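Local coordinates for glutamyl-tRNA synthetase (PDB 3AII), which probably activates glutamate with ATP and transfers it to the acceptor end of tRNA, as a non-discriminating archaeal class I synthetase, at residues I132-D137 / V166-R171. Sequence-based numbering, arbitrary orientation.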
loop_
_atom_site.group_PDB
_atom_site.type_symbol
_atom_site.label_atom_id
_atom_site.label_comp_id
_atom_site.label_asym_id
_atom_site.label_seq_id
_atom_site.Cartn_x
_atom_site.Cartn_y
_atom_site.Cartn_z
ATOM N N ILE A 132 -14.330 1.991 12.722
ATOM C CA ILE A 132 -15.282 1.508 11.729
ATOM C C ILE A 132 -14.592 1.391 10.363
ATOM O O ILE A 132 -13.886 2.301 9.931
ATOM C CB ILE A 132 -16.481 2.456 11.620
ATOM C CG1 ILE A 132 -17.240 2.513 12.955
ATOM C CG2 ILE A 132 -17.418 1.987 10.505
ATOM C CD1 ILE A 132 -18.303 3.630 13.019
ATOM N N LEU A 133 -14.753 0.243 9.711
ATOM C CA LEU A 133 -14.327 0.104 8.315
ATOM C C LEU A 133 -15.545 0.442 7.473
ATOM O O LEU A 133 -16.565 -0.213 7.594
ATOM C CB LEU A 133 -13.859 -1.326 8.011
ATOM C CG LEU A 133 -13.634 -1.605 6.519
ATOM C CD1 LEU A 133 -12.505 -0.720 5.953
ATOM C CD2 LEU A 133 -13.291 -3.078 6.284
ATOM N N ARG A 134 -15.454 1.479 6.637
ATOM C CA ARG A 134 -16.574 1.843 5.790
ATOM C C ARG A 134 -16.110 1.797 4.345
ATOM O O ARG A 134 -15.282 2.610 3.923
ATOM C CB ARG A 134 -17.113 3.234 6.144
ATOM C CG ARG A 134 -18.314 3.660 5.293
ATOM C CD ARG A 134 -18.995 4.961 5.809
ATOM N NE ARG A 134 -18.129 6.117 5.588
ATOM C CZ ARG A 134 -17.900 7.084 6.479
ATOM N NH1 ARG A 134 -17.091 8.093 6.164
ATOM N NH2 ARG A 134 -18.466 7.042 7.680
ATOM N N ILE A 135 -16.646 0.849 3.586
ATOM C CA ILE A 135 -16.264 0.722 2.185
ATOM C C ILE A 135 -17.101 1.678 1.358
ATOM O O ILE A 135 -18.331 1.574 1.312
ATOM C CB ILE A 135 -16.492 -0.703 1.654
ATOM C CG1 ILE A 135 -15.812 -1.743 2.549
ATOM C CG2 ILE A 135 -16.002 -0.800 0.220
ATOM C CD1 ILE A 135 -14.345 -1.585 2.652
ATOM N N GLU A 136 -16.432 2.623 0.708
ATOM C CA GLU A 136 -17.123 3.725 0.058
ATOM C C GLU A 136 -17.269 3.446 -1.441
ATOM O O GLU A 136 -16.479 3.910 -2.272
ATOM C CB GLU A 136 -16.412 5.045 0.385
ATOM C CG GLU A 136 -16.505 5.343 1.890
ATOM C CD GLU A 136 -16.222 6.791 2.284
ATOM O OE1 GLU A 136 -15.579 7.526 1.498
ATOM O OE2 GLU A 136 -16.634 7.170 3.406
ATOM N N ASP A 137 -18.289 2.651 -1.758
ATOM C CA ASP A 137 -18.462 2.106 -3.103
ATOM C C ASP A 137 -19.682 2.693 -3.825
ATOM O O ASP A 137 -20.458 1.957 -4.429
ATOM C CB ASP A 137 -18.572 0.584 -3.042
ATOM C CG ASP A 137 -19.802 0.111 -2.293
ATOM O OD1 ASP A 137 -20.340 0.862 -1.456
ATOM O OD2 ASP A 137 -20.246 -1.021 -2.555
ATOM N N VAL A 166 -19.132 -1.542 7.350
ATOM C CA VAL A 166 -20.315 -0.955 6.742
ATOM C C VAL A 166 -20.002 -0.784 5.263
ATOM O O VAL A 166 -18.889 -0.400 4.913
ATOM C CB VAL A 166 -20.621 0.415 7.373
ATOM C CG1 VAL A 166 -21.733 1.137 6.615
ATOM C CG2 VAL A 166 -21.006 0.253 8.839
ATOM N N ILE A 167 -20.952 -1.115 4.393
ATOM C CA ILE A 167 -20.721 -0.950 2.953
ATOM C C ILE A 167 -21.736 0.058 2.406
ATOM O O ILE A 167 -22.939 -0.094 2.589
ATOM C CB ILE A 167 -20.826 -2.290 2.206
ATOM C CG1 ILE A 167 -19.762 -3.278 2.707
ATOM C CG2 ILE A 167 -20.628 -2.095 0.693
ATOM C CD1 ILE A 167 -19.979 -4.694 2.185
ATOM N N GLN A 168 -21.264 1.118 1.762
ATOM C CA GLN A 168 -22.173 2.201 1.406
ATOM C C GLN A 168 -23.258 1.811 0.407
ATOM O O GLN A 168 -24.358 2.359 0.458
ATOM C CB GLN A 168 -21.407 3.442 0.933
ATOM C CG GLN A 168 -20.652 4.129 2.063
ATOM C CD GLN A 168 -20.142 5.505 1.677
ATOM O OE1 GLN A 168 -19.619 5.692 0.585
ATOM N NE2 GLN A 168 -20.304 6.477 2.573
ATOM N N SER A 169 -22.968 0.858 -0.476
ATOM C CA SER A 169 -23.983 0.479 -1.454
ATOM C C SER A 169 -25.139 -0.284 -0.809
ATOM O O SER A 169 -26.179 -0.473 -1.433
ATOM C CB SER A 169 -23.376 -0.316 -2.617
ATOM O OG SER A 169 -22.768 -1.501 -2.157
ATOM N N ASP A 170 -24.976 -0.689 0.451
ATOM C CA ASP A 170 -26.082 -1.289 1.199
ATOM C C ASP A 170 -26.976 -0.221 1.812
ATOM O O ASP A 170 -28.018 -0.533 2.402
ATOM C CB ASP A 170 -25.552 -2.135 2.361
ATOM C CG ASP A 170 -25.053 -3.497 1.928
ATOM O OD1 ASP A 170 -24.168 -4.032 2.629
ATOM O OD2 ASP A 170 -25.546 -4.035 0.916
ATOM N N ARG A 171 -26.555 1.037 1.701
ATOM C CA ARG A 171 -27.201 2.133 2.415
ATOM C C ARG A 171 -27.954 3.112 1.523
ATOM O O ARG A 171 -28.296 4.210 1.959
ATOM C CB ARG A 171 -26.150 2.893 3.259
ATOM C CG ARG A 171 -25.522 2.005 4.351
ATOM C CD ARG A 171 -24.365 2.678 5.101
ATOM N NE ARG A 171 -24.746 3.910 5.799
ATOM C CZ ARG A 171 -25.319 3.941 7.004
ATOM N NH1 ARG A 171 -25.616 2.811 7.643
ATOM N NH2 ARG A 171 -25.624 5.107 7.564
#
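Neighbouring parallel strands of a beta-alpha-beta crossover, 130-135 and 164-167 with helix 147-158 between them, show how a parallel pair in the Rossmann-type catalytic fold of a class I synthetase passes from backbone to side-chain bonding at its C-terminal end. Near the start of the pairing, Ile-132 sets CG2 against CG2 of Val-166, a loose apolar touch. Leu-133 O then accepts from Val-166 N at 2.9 Å, nearly along the C=O axis. Arg-134, its CG anti to the backbone N (chi1 -179°), bends at chi3, so that NE and NH1 both grip OE2 of Glu-136 in the guanidinium plane, a side-on salt bridge; NE, at 2.8 Å, takes the anti lone pair, and NH2 pairs with Asp-282. Ile-135 continues the pairing through both backbone polar atoms: its N donates to Val-166 O and its O receives Gln-168 N at 3.0 Å, while its side chain shares a sheet face with Ile-167. Glu-136 lies alongside Gln-168, carboxylate and amide planes 5° apart, with Gln-168 OE1 3.3 Å from Glu-136 CB; Gln-168 NE2 bonds instead to Asp-281 of helix 274-284. Beyond the strand, Asp-137 holds its carboxylate in the crowded position between backbone N and carbonyl carbon (chi1 64°) and uses both syn lone pairs: OD1 receives Ser-169 N at 2.8 Å and OD2 receives Ser-169 OG at 2.6 Å. An alanine here would remove both acceptors and would probably loosen the start of the 3-10 segment 168-170, also costing Tyr-148 its bond to OD2. Backbone pairing thus gives way to a buried carboxylate that accepts two bonds from one serine, its negative charge probably stabilised by these and Tyr-148, and less directly by Arg-263, bonded to Ser-169 OG.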